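Local coordinates for protein synaptotagmin-4 (Rattus norvegicus, PDB 1W15) that takes part in dense core vesicle mobility in neurons through interaction with the kinesin KIF1A and in melanocyte dendrite formation, this chain being its C2B domain, at residues Glu18-Leu23 with Ala145-Leu150; Leu32-Leu37 with Val55-Tyr60; Leu59-Lys64 with Glu96-Glu101; Arg65-Lys70 with Phe86-Pro91. All blocks are in the same frame, centred on the assembly; numbering follows the deposited sequence.

How the interactions relate
The chain opens with strand 18-26, one half of interaction 1, whose partner arrives only with the last strand; the other three contacts all fall within that long loop. Interaction 2 closes first, when residues 55-60 come to face residues 32-37 across the core. Its end is the beginning of interaction 3, the two sharing Leu59 and Tyr60, and interaction 3 closes at residues 96-101. Within the loop of interaction 3 lies interaction 4, joining residues 65-70 to 86-91. Interactions 1 and 3 are pairings of neighbouring strands, one in each sheet of the sandwich, while interactions 2 and 4 bind the two sheets to each other, in the interior and along one margin.

Interaction 1 (Glu18-Leu23 with Ala145-Leu150); sequences ELLVSL and AKWHML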
loop_
_atom_site.group_PDB
_atom_site.type_symbol
_atom_site.label_atom_id
_atom_site.label_comp_id
_atom_site.label_asym_id
_atom_site.label_seq_id
_atom_site.Cartn_x
_atom_site.Cartn_y
_atom_site.Cartn_z
ATOM N N GLU A 18 10.784 -11.887 11.749
ATOM C CA GLU A 18 10.541 -11.845 10.299
ATOM C C GLU A 18 10.129 -10.457 9.857
ATOM O O GLU A 18 9.555 -9.698 10.638
ATOM C CB GLU A 18 9.373 -12.750 9.929
ATOM C CG GLU A 18 9.583 -14.241 10.070
ATOM C CD GLU A 18 8.286 -14.985 9.794
ATOM O OE1 GLU A 18 7.864 -15.035 8.632
ATOM O OE2 GLU A 18 7.706 -15.504 10.743
ATOM N N LEU A 19 10.363 -10.155 8.578
ATOM C CA LEU A 19 10.123 -8.830 8.030
ATOM C C LEU A 19 9.452 -8.990 6.679
ATOM O O LEU A 19 9.879 -9.821 5.854
ATOM C CB LEU A 19 11.426 -8.048 7.845
ATOM C CG LEU A 19 11.258 -6.588 7.369
ATOM C CD1 LEU A 19 10.602 -5.747 8.471
ATOM C CD2 LEU A 19 12.614 -5.936 6.933
ATOM N N LEU A 20 8.336 -8.289 6.512
ATOM C CA LEU A 20 7.559 -8.379 5.262
ATOM C C LEU A 20 7.876 -7.132 4.430
ATOM O O LEU A 20 7.701 -5.977 4.907
ATOM C CB LEU A 20 6.060 -8.427 5.610
ATOM C CG LEU A 20 5.095 -8.402 4.431
ATOM C CD1 LEU A 20 5.240 -9.661 3.550
ATOM C CD2 LEU A 20 3.624 -8.279 5.000
ATOM N N VAL A 21 8.350 -7.344 3.194
ATOM C CA VAL A 21 8.776 -6.201 2.370
ATOM C C VAL A 21 8.242 -6.415 0.953
ATOM O O VAL A 21 7.974 -7.562 0.578
ATOM C CB VAL A 21 10.311 -5.970 2.334
ATOM C CG1 VAL A 21 10.854 -5.562 3.746
ATOM C CG2 VAL A 21 11.073 -7.189 1.728
ATOM N N SER A 22 7.978 -5.323 0.239
ATOM C CA SER A 22 7.518 -5.448 -1.154
ATOM C C SER A 22 8.408 -4.561 -1.999
ATOM O O SER A 22 8.761 -3.444 -1.554
ATOM C CB SER A 22 6.041 -4.993 -1.274
ATOM O OG SER A 22 5.566 -5.159 -2.589
ATOM N N LEU A 23 8.808 -5.024 -3.192
ATOM C CA LEU A 23 9.682 -4.215 -4.039
ATOM C C LEU A 23 9.143 -4.254 -5.458
ATOM O O LEU A 23 8.466 -5.236 -5.811
ATOM C CB LEU A 23 11.127 -4.748 -4.026
ATOM C CG LEU A 23 11.996 -4.485 -2.745
ATOM C CD1 LEU A 23 11.721 -5.516 -1.720
ATOM C CD2 LEU A 23 13.496 -4.470 -3.109
ATOM N N ALA A 145 5.716 -8.912 -2.932
ATOM C CA ALA A 145 5.836 -8.903 -1.427
ATOM C C ALA A 145 6.195 -10.278 -0.905
ATOM O O ALA A 145 5.648 -11.289 -1.415
ATOM C CB ALA A 145 4.546 -8.424 -0.794
ATOM N N LYS A 146 7.138 -10.366 0.061
ATOM C CA LYS A 146 7.507 -11.655 0.657
ATOM C C LYS A 146 7.911 -11.413 2.101
ATOM O O LYS A 146 8.488 -10.356 2.405
ATOM C CB LYS A 146 8.726 -12.325 -0.002
ATOM C CG LYS A 146 8.610 -12.552 -1.505
ATOM C CD LYS A 146 9.671 -13.598 -2.019
ATOM C CE LYS A 146 9.488 -13.833 -3.541
ATOM N NZ LYS A 146 8.037 -14.154 -3.829
ATOM N N TRP A 147 7.597 -12.396 2.925
ATOM C CA TRP A 147 8.143 -12.519 4.297
ATOM C C TRP A 147 9.541 -13.112 4.251
ATOM O O TRP A 147 9.804 -14.044 3.469
ATOM C CB TRP A 147 7.257 -13.449 5.116
ATOM C CG TRP A 147 6.018 -12.816 5.684
ATOM C CD1 TRP A 147 4.695 -13.034 5.294
ATOM C CD2 TRP A 147 5.967 -11.890 6.779
ATOM N NE1 TRP A 147 3.850 -12.277 6.081
ATOM C CE2 TRP A 147 4.585 -11.596 7.024
ATOM C CE3 TRP A 147 6.963 -11.283 7.600
ATOM C CZ2 TRP A 147 4.154 -10.699 8.047
ATOM C CZ3 TRP A 147 6.549 -10.424 8.629
ATOM C CH2 TRP A 147 5.142 -10.117 8.824
ATOM N N HIS A 148 10.462 -12.576 5.059
ATOM C CA HIS A 148 11.812 -13.096 5.154
ATOM C C HIS A 148 12.177 -13.261 6.609
ATOM O O HIS A 148 11.836 -12.391 7.400
ATOM C CB HIS A 148 12.800 -12.100 4.600
ATOM C CG HIS A 148 12.639 -11.874 3.138
ATOM N ND1 HIS A 148 13.268 -12.664 2.197
ATOM C CD2 HIS A 148 11.918 -10.956 2.453
ATOM C CE1 HIS A 148 12.969 -12.224 0.984
ATOM N NE2 HIS A 148 12.148 -11.188 1.106
ATOM N N MET A 149 12.895 -14.329 6.945
ATOM C CA MET A 149 13.528 -14.442 8.296
ATOM C C MET A 149 14.662 -13.426 8.397
ATOM O O MET A 149 15.381 -13.181 7.430
ATOM C CB MET A 149 14.091 -15.852 8.548
ATOM C CG MET A 149 13.053 -17.018 8.437
ATOM S SD MET A 149 11.688 -16.901 9.646
ATOM C CE MET A 149 12.535 -16.817 11.219
ATOM N N LEU A 150 14.799 -12.806 9.561
ATOM C CA LEU A 150 15.873 -11.879 9.823
ATOM C C LEU A 150 17.113 -12.645 10.316
ATOM O O LEU A 150 16.982 -13.671 10.972
ATOM C CB LEU A 150 15.421 -10.862 10.891
ATOM C CG LEU A 150 14.320 -9.918 10.357
ATOM C CD1 LEU A 150 13.589 -9.208 11.476
ATOM C CD2 LEU A 150 14.908 -8.872 9.416
#
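Strands 18-23 and 145-149 run antiparallel with segment axes 4.6 Å apart at closest approach, and four backbone hydrogen bonds pair Leu19 with His148 and Val21 with Lys146, each in both directions. The straightest is Val21 N to Lys146 O, 3.1 Å long with 170° at the hydrogen, although the donor stands above the carbonyl plane. The non-hydrogen-bonded pairs Glu18-Met149, Leu20-Trp147 and Ser22-Ala145 share one face of the sheet. There Leu20 CB lies 3.4 Å from the centroid of the Trp147 six-membered ring, almost on its normal, in a CH-pi contact. Leu20 CD1 meanwhile comes to 3.8 Å from Trp147 CD1 in the five-membered ring. Glu18 holds its CG beside the backbone N (chi1 -69°), which brings that carbon 3.4 Å from Met149 SD; its carboxylate is salt-bridged to Arg40, and Arg40 also makes a cation-pi contact with Trp147. This pairing of the first and last strands is a feature of the type I (synaptotagmin-like) C2 sandwich, here of the C2B domain. On the other face, the Val21 and His148 side chains cross at about a right angle, Val21 CG2 3.9 Å from His148 CD2. Both ring nitrogens of His148 are satisfied, by Ser128 OG and by His132 ND1 of helix 128-138. Farther along, Leu150 CD2 packs 3.9 Å from Leu19 CB, while Leu85 and Val87 of a second subunit pack on Leu20 and Trp147.

Interaction 2 (Leu32-Leu37 with Val55-Tyr60); sequences LTVVVL and VKVNLY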
loop_
_atom_site.group_PDB
_atom_site.type_symbol
_atom_site.label_atom_id
_atom_site.label_comp_id
_atom_site.label_asym_id
_atom_site.label_seq_id
_atom_site.Cartn_x
_atom_site.Cartn_y
_atom_site.Cartn_z
ATOM N N LEU A 32 13.442 2.157 -8.040
ATOM C CA LEU A 32 13.079 0.917 -7.388
ATOM C C LEU A 32 12.239 1.382 -6.226
ATOM O O LEU A 32 12.685 2.237 -5.436
ATOM C CB LEU A 32 14.338 0.231 -6.846
ATOM C CG LEU A 32 14.162 -1.027 -5.992
ATOM C CD1 LEU A 32 13.636 -2.274 -6.804
ATOM C CD2 LEU A 32 15.528 -1.331 -5.318
ATOM N N THR A 33 11.039 0.837 -6.092
ATOM C CA THR A 33 10.223 1.230 -4.951
ATOM C C THR A 33 10.265 0.112 -3.930
ATOM O O THR A 33 10.187 -1.074 -4.274
ATOM C CB THR A 33 8.796 1.611 -5.392
ATOM O OG1 THR A 33 8.028 0.435 -5.629
ATOM C CG2 THR A 33 8.876 2.290 -6.782
ATOM N N VAL A 34 10.434 0.485 -2.666
ATOM C CA VAL A 34 10.612 -0.501 -1.609
ATOM C C VAL A 34 9.598 -0.135 -0.523
ATOM O O VAL A 34 9.591 1.015 -0.038
ATOM C CB VAL A 34 12.060 -0.420 -1.012
ATOM C CG1 VAL A 34 12.207 -1.339 0.198
ATOM C CG2 VAL A 34 13.192 -0.748 -2.088
ATOM N N VAL A 35 8.795 -1.099 -0.118
ATOM C CA VAL A 35 7.824 -0.869 0.947
ATOM C C VAL A 35 8.234 -1.736 2.128
ATOM O O VAL A 35 8.325 -2.966 2.045
ATOM C CB VAL A 35 6.355 -1.231 0.542
ATOM C CG1 VAL A 35 5.353 -0.791 1.661
ATOM C CG2 VAL A 35 6.009 -0.588 -0.826
ATOM N N VAL A 36 8.441 -1.092 3.258
ATOM C CA VAL A 36 8.637 -1.851 4.509
ATOM C C VAL A 36 7.231 -1.975 5.131
ATOM O O VAL A 36 6.602 -0.946 5.521
ATOM C CB VAL A 36 9.586 -1.109 5.507
ATOM C CG1 VAL A 36 9.731 -1.945 6.790
ATOM C CG2 VAL A 36 11.009 -0.909 4.856
ATOM N N LEU A 37 6.726 -3.210 5.202
ATOM C CA LEU A 37 5.326 -3.400 5.523
ATOM C C LEU A 37 5.189 -3.650 7.029
ATOM O O LEU A 37 4.586 -2.823 7.727
ATOM C CB LEU A 37 4.720 -4.533 4.694
ATOM C CG LEU A 37 4.563 -4.057 3.234
ATOM C CD1 LEU A 37 4.649 -5.177 2.182
ATOM C CD2 LEU A 37 3.175 -3.375 3.151
ATOM N N VAL A 55 12.914 0.564 10.996
ATOM C CA VAL A 55 13.692 -0.124 10.003
ATOM C C VAL A 55 14.470 0.889 9.179
ATOM O O VAL A 55 13.914 1.893 8.682
ATOM C CB VAL A 55 12.761 -0.947 9.051
ATOM C CG1 VAL A 55 13.603 -1.642 7.955
ATOM C CG2 VAL A 55 11.964 -1.943 9.887
ATOM N N LYS A 56 15.749 0.602 9.012
ATOM C CA LYS A 56 16.621 1.396 8.179
ATOM C C LYS A 56 16.875 0.603 6.918
ATOM O O LYS A 56 17.081 -0.616 6.984
ATOM C CB LYS A 56 17.963 1.591 8.909
ATOM C CG LYS A 56 18.910 2.441 8.115
ATOM C CD LYS A 56 19.658 3.334 9.032
ATOM C CE LYS A 56 20.647 4.157 8.261
ATOM N NZ LYS A 56 21.552 4.746 9.242
ATOM N N VAL A 57 16.865 1.297 5.785
ATOM C CA VAL A 57 17.004 0.673 4.482
ATOM C C VAL A 57 18.209 1.339 3.772
ATOM O O VAL A 57 18.194 2.547 3.518
ATOM C CB VAL A 57 15.730 0.818 3.613
ATOM C CG1 VAL A 57 15.879 -0.010 2.288
ATOM C CG2 VAL A 57 14.450 0.357 4.378
ATOM N N ASN A 58 19.244 0.564 3.460
ATOM C CA ASN A 58 20.433 1.093 2.766
ATOM C C ASN A 58 20.450 0.518 1.360
ATOM O O ASN A 58 20.230 -0.671 1.201
ATOM C CB ASN A 58 21.722 0.696 3.519
ATOM C CG ASN A 58 21.851 1.393 4.861
ATOM O OD1 ASN A 58 21.528 2.574 4.961
ATOM N ND2 ASN A 58 22.320 0.678 5.907
ATOM N N LEU A 59 20.790 1.335 0.362
ATOM C CA LEU A 59 20.887 0.883 -1.021
ATOM C C LEU A 59 22.355 0.945 -1.412
ATOM O O LEU A 59 23.005 1.965 -1.174
ATOM C CB LEU A 59 20.110 1.851 -1.915
ATOM C CG LEU A 59 20.038 1.472 -3.393
ATOM C CD1 LEU A 59 19.086 0.326 -3.590
ATOM C CD2 LEU A 59 19.613 2.660 -4.238
ATOM N N TYR A 60 22.870 -0.150 -1.996
ATOM C CA TYR A 60 24.301 -0.260 -2.351
ATOM C C TYR A 60 24.401 -0.442 -3.845
ATOM O O TYR A 60 23.639 -1.235 -4.420
ATOM C CB TYR A 60 24.909 -1.490 -1.713
ATOM C CG TYR A 60 24.999 -1.324 -0.210
ATOM C CD1 TYR A 60 26.078 -0.623 0.362
ATOM C CD2 TYR A 60 23.993 -1.830 0.628
ATOM C CE1 TYR A 60 26.170 -0.414 1.765
ATOM C CE2 TYR A 60 24.093 -1.659 2.017
ATOM C CZ TYR A 60 25.178 -0.941 2.573
ATOM O OH TYR A 60 25.248 -0.760 3.957
#
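The hydrophobic interior of the C2 beta-sandwich is represented here by two strands that face each other from opposite sheets. Strands 32-37 and 55-60 run nearly antiparallel, at 160°; with their segment axes 9.5 Å apart at closest approach the backbones are too distant to pair, and apolar side chains make the whole contact. From one strand come Leu32, Val34 and Val36; from the other, Val55, Val57 and Leu59, all six directed toward the opposing strand and all buried. Val36 is the pivot. Its CG1 is anti to the backbone N (chi1 179°) and its CG2 anti to the carbonyl carbon, so neither methyl takes the crowded position and the two form a fork. One prong, Val36 CG1, meets Val55 CG2 at 3.8 Å, and the other, Val36 CG2, meets Val57 CG2 at 3.7 Å, both tip to tip. An alanine here would remove both prongs and would probably loosen the packing against Val55 and Val57 together. Toward the other end the strands stand farther apart and the touch is lighter: Val34 CG1 is 4.4 Å from Val57 CG1, and Leu32 CD2 is 4.3 Å from Leu59 CD1. Phe102 and Phe88 pack against Val34, and Val100 against Val57, adding to the core around the contact. In its sheet strand 31-40 lies between strands 18-26 and 80-89; opposite, strand 53-61, which follows directly on the calcium-binding Asp52, lies between strands 64-70 and 98-106.

Interaction 3 (Leu59-Lys64 with Glu96-Glu101); sequences LYHAKK and EEISVE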
loop_
_atom_site.group_PDB
_atom_site.type_symbol
_atom_site.label_atom_id
_atom_site.label_comp_id
_atom_site.label_asym_id
_atom_site.label_seq_id
_atom_site.Cartn_x
_atom_site.Cartn_y
_atom_site.Cartn_z
ATOM N N LEU A 59 20.790 1.335 0.362
ATOM C CA LEU A 59 20.887 0.883 -1.021
ATOM C C LEU A 59 22.355 0.945 -1.412
ATOM O O LEU A 59 23.005 1.965 -1.174
ATOM C CB LEU A 59 20.110 1.851 -1.915
ATOM C CG LEU A 59 20.038 1.472 -3.393
ATOM C CD1 LEU A 59 19.086 0.326 -3.590
ATOM C CD2 LEU A 59 19.613 2.660 -4.238
ATOM N N TYR A 60 22.870 -0.150 -1.996
ATOM C CA TYR A 60 24.301 -0.260 -2.351
ATOM C C TYR A 60 24.401 -0.442 -3.845
ATOM O O TYR A 60 23.639 -1.235 -4.420
ATOM C CB TYR A 60 24.909 -1.490 -1.713
ATOM C CG TYR A 60 24.999 -1.324 -0.210
ATOM C CD1 TYR A 60 26.078 -0.623 0.362
ATOM C CD2 TYR A 60 23.993 -1.830 0.628
ATOM C CE1 TYR A 60 26.170 -0.414 1.765
ATOM C CE2 TYR A 60 24.093 -1.659 2.017
ATOM C CZ TYR A 60 25.178 -0.941 2.573
ATOM O OH TYR A 60 25.248 -0.760 3.957
ATOM N N HIS A 61 25.360 0.251 -4.443
ATOM C CA HIS A 61 25.802 -0.057 -5.827
ATOM C C HIS A 61 27.203 -0.667 -5.751
ATOM O O HIS A 61 28.166 0.014 -5.412
ATOM C CB HIS A 61 25.800 1.227 -6.629
ATOM C CG HIS A 61 26.073 1.023 -8.089
ATOM N ND1 HIS A 61 26.317 2.076 -8.951
ATOM C CD2 HIS A 61 26.133 -0.105 -8.839
ATOM C CE1 HIS A 61 26.519 1.598 -10.168
ATOM N NE2 HIS A 61 26.414 0.280 -10.126
ATOM N N ALA A 62 27.287 -1.960 -6.013
ATOM C CA ALA A 62 28.460 -2.746 -5.677
ATOM C C ALA A 62 28.623 -2.620 -4.143
ATOM O O ALA A 62 27.727 -3.031 -3.370
ATOM C CB ALA A 62 29.700 -2.237 -6.453
ATOM N N LYS A 63 29.714 -2.037 -3.677
ATOM C CA LYS A 63 29.864 -2.017 -2.216
ATOM C C LYS A 63 29.752 -0.616 -1.662
ATOM O O LYS A 63 30.065 -0.373 -0.496
ATOM C CB LYS A 63 31.170 -2.687 -1.817
ATOM C CG LYS A 63 31.108 -4.200 -1.913
ATOM C CD LYS A 63 32.467 -4.753 -1.546
ATOM C CE LYS A 63 32.676 -6.164 -2.099
ATOM N NZ LYS A 63 31.764 -7.149 -1.453
ATOM N N LYS A 64 29.296 0.309 -2.487
ATOM C CA LYS A 64 29.179 1.687 -2.050
ATOM C C LYS A 64 27.713 1.991 -1.701
ATOM O O LYS A 64 26.835 1.800 -2.538
ATOM C CB LYS A 64 29.667 2.629 -3.168
ATOM C CG LYS A 64 29.257 4.092 -2.988
ATOM C CD LYS A 64 29.878 4.979 -4.072
ATOM C CE LYS A 64 29.083 6.280 -4.273
ATOM N NZ LYS A 64 29.015 6.660 -5.727
ATOM N N GLU A 96 21.771 -5.493 -11.563
ATOM C CA GLU A 96 22.821 -6.506 -11.438
ATOM C C GLU A 96 23.762 -6.291 -10.236
ATOM O O GLU A 96 24.040 -7.253 -9.504
ATOM C CB GLU A 96 23.614 -6.656 -12.751
ATOM C CG GLU A 96 24.784 -5.672 -12.910
ATOM C CD GLU A 96 25.685 -5.932 -14.117
ATOM O OE1 GLU A 96 25.155 -6.195 -15.228
ATOM O OE2 GLU A 96 26.932 -5.836 -13.974
ATOM N N GLU A 97 24.226 -5.046 -10.038
ATOM C CA GLU A 97 25.138 -4.697 -8.918
ATOM C C GLU A 97 24.470 -3.931 -7.789
ATOM O O GLU A 97 25.143 -3.362 -6.908
ATOM C CB GLU A 97 26.333 -3.897 -9.449
ATOM C CG GLU A 97 27.269 -4.771 -10.273
ATOM C CD GLU A 97 28.434 -4.001 -10.869
ATOM O OE1 GLU A 97 29.462 -3.814 -10.167
ATOM O OE2 GLU A 97 28.326 -3.591 -12.046
ATOM N N ILE A 98 23.150 -3.921 -7.788
ATOM C CA ILE A 98 22.420 -3.195 -6.755
ATOM C C ILE A 98 22.021 -4.174 -5.662
ATOM O O ILE A 98 21.600 -5.287 -5.958
ATOM C CB ILE A 98 21.166 -2.537 -7.413
ATOM C CG1 ILE A 98 21.594 -1.487 -8.439
ATOM C CG2 ILE A 98 20.194 -1.956 -6.367
ATOM C CD1 ILE A 98 22.286 -0.251 -7.868
ATOM N N SER A 99 22.119 -3.769 -4.399
ATOM C CA SER A 99 21.556 -4.585 -3.351
ATOM C C SER A 99 20.881 -3.664 -2.333
ATOM O O SER A 99 21.185 -2.478 -2.302
ATOM C CB SER A 99 22.637 -5.433 -2.715
ATOM O OG SER A 99 23.607 -4.602 -2.129
ATOM N N VAL A 100 19.981 -4.224 -1.522
ATOM C CA VAL A 100 19.193 -3.449 -0.547
ATOM C C VAL A 100 19.377 -4.147 0.810
ATOM O O VAL A 100 19.289 -5.375 0.886
ATOM C CB VAL A 100 17.685 -3.407 -0.896
ATOM C CG1 VAL A 100 16.875 -2.544 0.121
ATOM C CG2 VAL A 100 17.454 -2.870 -2.356
ATOM N N GLU A 101 19.672 -3.364 1.834
ATOM C CA GLU A 101 19.947 -3.917 3.153
ATOM C C GLU A 101 18.874 -3.352 4.049
ATOM O O GLU A 101 18.743 -2.132 4.130
ATOM C CB GLU A 101 21.327 -3.448 3.627
ATOM C CG GLU A 101 21.745 -3.920 5.028
ATOM C CD GLU A 101 23.090 -3.266 5.464
ATOM O OE1 GLU A 101 23.256 -2.039 5.297
ATOM O OE2 GLU A 101 23.985 -3.977 5.988
HETATM O O HOH W 1 25.554 -4.133 -3.987
#
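Leu59 begins the contact on the core side, its CD1 lying 3.8 Å from both Ile98 CG2 and Val100 CG2. Tyr60 and Ser99 follow as an antiparallel hydrogen-bonded pair; Tyr60 N reaches Ser99 O at 2.9 Å and 171°, in the carbonyl plane, and Ser99 N answers to Tyr60 O. On the other face the Tyr60 side chain runs alongside the partner strand, past Ser99 OG, with Glu101 CB at its ring edge, and its OH donates to Glu101 OE1 at 2.7 Å from above the carboxylate plane. His61, back on the face of Leu59, sets its ring edge against the flank of Glu97, with CD2 3.8 Å from Glu97 CB. Ala62, at the second position of the type II' turn from His61 to Lys64, has phi +59° and gives its N-H to Glu97 O at 2.7 Å. A single water ties Ala62 O, Glu97 O and Ser99 OG together, so Glu97 O accepts two bonds and the hairpin turn is moored to the start of strand 98-106. The Glu101 carboxylate has three partners, OE1 also accepting from Asn58 ND2 and OE2 salt-bridged to Arg118, which would probably stabilise its charged form and fix the Tyr60 hydroxyl.

Interaction 4 (Arg65-Lys70 with Phe86-Pro91); sequences RISKKK and FVFDIP
Two phenylalanines of strand 86-89 form the tight part of this contact, closing one margin of the sandwich against strand 65-70. Lys69 CB sits over the centre of the Phe86 ring, 3.6 Å from the centroid and 12° off the normal, a CH-pi contact. Lys69 CG, anti to the carbonyl carbon (chi1 -53°), lies 3.4 Å from Phe88 CZ; the chain then bends at chi2 (-73°), and the aliphatic part of this one lysine touches both rings. Ser67 comes at the edge of Phe88, nearly in the ring plane, with OG 3.3 Å from CE1; a sodium ion lies about 3 Å from the nearest atom of the Ser67 side chain. An alanine here in place of Phe86 would take away the surface under Lys69 CB and would probably leave that lysine less firmly placed. The rest is sparser. Ile66 and Ser67 both stand opposite Leu59, a classic beta bulge, and Ile66 makes one isolated apolar touch: partly exposed, it meets the exposed Pro91 tip to tip, CD1 to CD at 3.6 Å. Lys68 and Lys70 start away from strand 86-89 and are exposed, Lys68 CD lying over one face of the Arg65 guanidinium, consistent with the lysine-rich strand of other synaptotagmin C2B domains. Lys69 NZ passes 3.7 Å from Val87 O without bonding to it. Within this chain each strand is outermost in its own sheet: 64-70 pairs with strand 53-61, and 80-89 with strand 31-40, while Lys38 and Leu20 of a third subunit pack against Phe86 and Val87.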
loop_
_atom_site.group_PDB
_atom_site.type_symbol
_atom_site.label_atom_id
_atom_site.label_comp_id
_atom_site.label_asym_id
_atom_site.label_seq_id
_atom_site.Cartn_x
_atom_site.Cartn_y
_atom_site.Cartn_z
ATOM N N ARG A 65 27.455 2.486 -0.493
ATOM C CA ARG A 65 26.098 2.923 -0.161
ATOM C C ARG A 65 25.747 4.173 -0.962
ATOM O O ARG A 65 26.428 5.203 -0.878
ATOM C CB ARG A 65 25.912 3.215 1.322
ATOM C CG ARG A 65 24.437 3.409 1.631
ATOM C CD ARG A 65 24.081 3.515 3.094
ATOM N NE ARG A 65 24.809 4.593 3.757
ATOM C CZ ARG A 65 24.664 4.931 5.033
ATOM N NH1 ARG A 65 23.798 4.298 5.812
ATOM N NH2 ARG A 65 25.400 5.912 5.545
ATOM N N ILE A 66 24.692 4.098 -1.751
ATOM C CA ILE A 66 24.328 5.274 -2.529
ATOM C C ILE A 66 23.043 5.957 -2.013
ATOM O O ILE A 66 22.722 7.047 -2.442
ATOM C CB ILE A 66 24.211 4.909 -3.994
ATOM C CG1 ILE A 66 23.169 3.785 -4.164
ATOM C CG2 ILE A 66 25.617 4.552 -4.591
ATOM C CD1 ILE A 66 22.720 3.643 -5.670
ATOM N N SER A 67 22.303 5.331 -1.114
ATOM C CA SER A 67 21.119 5.985 -0.558
ATOM C C SER A 67 20.737 5.314 0.730
ATOM O O SER A 67 21.110 4.156 0.938
ATOM C CB SER A 67 19.955 5.902 -1.562
ATOM O OG SER A 67 18.828 6.648 -1.095
ATOM N N LYS A 68 19.988 6.022 1.595
ATOM C CA LYS A 68 19.505 5.421 2.837
ATOM C C LYS A 68 18.125 6.008 3.184
ATOM O O LYS A 68 17.857 7.173 2.856
ATOM C CB LYS A 68 20.512 5.620 4.005
ATOM C CG LYS A 68 20.800 7.071 4.308
ATOM C CD LYS A 68 21.758 7.288 5.485
ATOM C CE LYS A 68 21.781 8.780 5.858
ATOM N NZ LYS A 68 22.575 9.040 7.119
ATOM N N LYS A 69 17.281 5.226 3.853
ATOM C CA LYS A 69 15.945 5.660 4.283
ATOM C C LYS A 69 15.714 5.060 5.638
ATOM O O LYS A 69 16.387 4.111 6.012
ATOM C CB LYS A 69 14.871 5.078 3.344
ATOM C CG LYS A 69 15.091 5.355 1.839
ATOM C CD LYS A 69 14.823 6.782 1.424
ATOM C CE LYS A 69 14.987 6.875 -0.103
ATOM N NZ LYS A 69 14.825 8.275 -0.464
ATOM N N LYS A 70 14.760 5.589 6.383
ATOM C CA LYS A 70 14.348 4.927 7.611
ATOM C C LYS A 70 12.896 5.180 7.906
ATOM O O LYS A 70 12.346 6.214 7.458
ATOM C CB LYS A 70 15.261 5.257 8.784
ATOM C CG LYS A 70 15.061 6.516 9.448
ATOM C CD LYS A 70 16.183 6.655 10.496
ATOM C CE LYS A 70 16.215 8.092 11.007
ATOM N NZ LYS A 70 17.483 8.352 11.804
ATOM N N PHE A 86 9.237 3.743 0.013
ATOM C CA PHE A 86 10.352 4.586 -0.391
ATOM C C PHE A 86 10.628 4.413 -1.857
ATOM O O PHE A 86 10.438 3.302 -2.420
ATOM C CB PHE A 86 11.627 4.211 0.367
ATOM C CG PHE A 86 11.455 4.260 1.890
ATOM C CD1 PHE A 86 11.352 5.484 2.550
ATOM C CD2 PHE A 86 11.427 3.066 2.633
ATOM C CE1 PHE A 86 11.192 5.540 3.966
ATOM C CE2 PHE A 86 11.268 3.120 4.085
ATOM C CZ PHE A 86 11.142 4.353 4.704
ATOM N N VAL A 87 11.115 5.484 -2.456
ATOM C CA VAL A 87 11.493 5.446 -3.877
ATOM C C VAL A 87 13.011 5.649 -3.972
ATOM O O VAL A 87 13.531 6.679 -3.494
ATOM C CB VAL A 87 10.724 6.552 -4.688
ATOM C CG1 VAL A 87 11.161 6.614 -6.178
ATOM C CG2 VAL A 87 9.268 6.295 -4.607
ATOM N N PHE A 88 13.710 4.700 -4.622
ATOM C CA PHE A 88 15.171 4.833 -4.853
ATOM C C PHE A 88 15.456 5.090 -6.304
ATOM O O PHE A 88 14.895 4.437 -7.159
ATOM C CB PHE A 88 15.907 3.566 -4.469
ATOM C CG PHE A 88 15.988 3.340 -3.005
ATOM C CD1 PHE A 88 16.853 4.105 -2.210
ATOM C CD2 PHE A 88 15.240 2.327 -2.407
ATOM C CE1 PHE A 88 16.976 3.871 -0.832
ATOM C CE2 PHE A 88 15.331 2.095 -1.016
ATOM C CZ PHE A 88 16.216 2.881 -0.227
ATOM N N ASP A 89 16.326 6.045 -6.573
ATOM C CA ASP A 89 16.941 6.202 -7.923
ATOM C C ASP A 89 18.027 5.148 -8.168
ATOM O O ASP A 89 18.851 4.891 -7.292
ATOM C CB ASP A 89 17.593 7.584 -8.013
ATOM C CG ASP A 89 16.572 8.709 -8.023
ATOM O OD1 ASP A 89 15.501 8.558 -8.647
ATOM O OD2 ASP A 89 16.757 9.794 -7.436
ATOM N N ILE A 90 18.032 4.517 -9.331
ATOM C CA ILE A 90 19.013 3.503 -9.640
ATOM C C ILE A 90 19.902 4.170 -10.678
ATOM O O ILE A 90 19.420 4.582 -11.731
ATOM C CB ILE A 90 18.335 2.193 -10.202
ATOM C CG1 ILE A 90 17.352 1.601 -9.187
ATOM C CG2 ILE A 90 19.384 1.164 -10.657
ATOM C CD1 ILE A 90 17.980 1.197 -7.806
ATOM N N PRO A 91 21.183 4.348 -10.357
ATOM C CA PRO A 91 22.085 5.106 -11.244
ATOM C C PRO A 91 22.661 4.280 -12.380
ATOM O O PRO A 91 23.605 4.716 -13.011
ATOM C CB PRO A 91 23.206 5.549 -10.297
ATOM C CG PRO A 91 23.301 4.421 -9.284
ATOM C CD PRO A 91 21.867 3.886 -9.129
#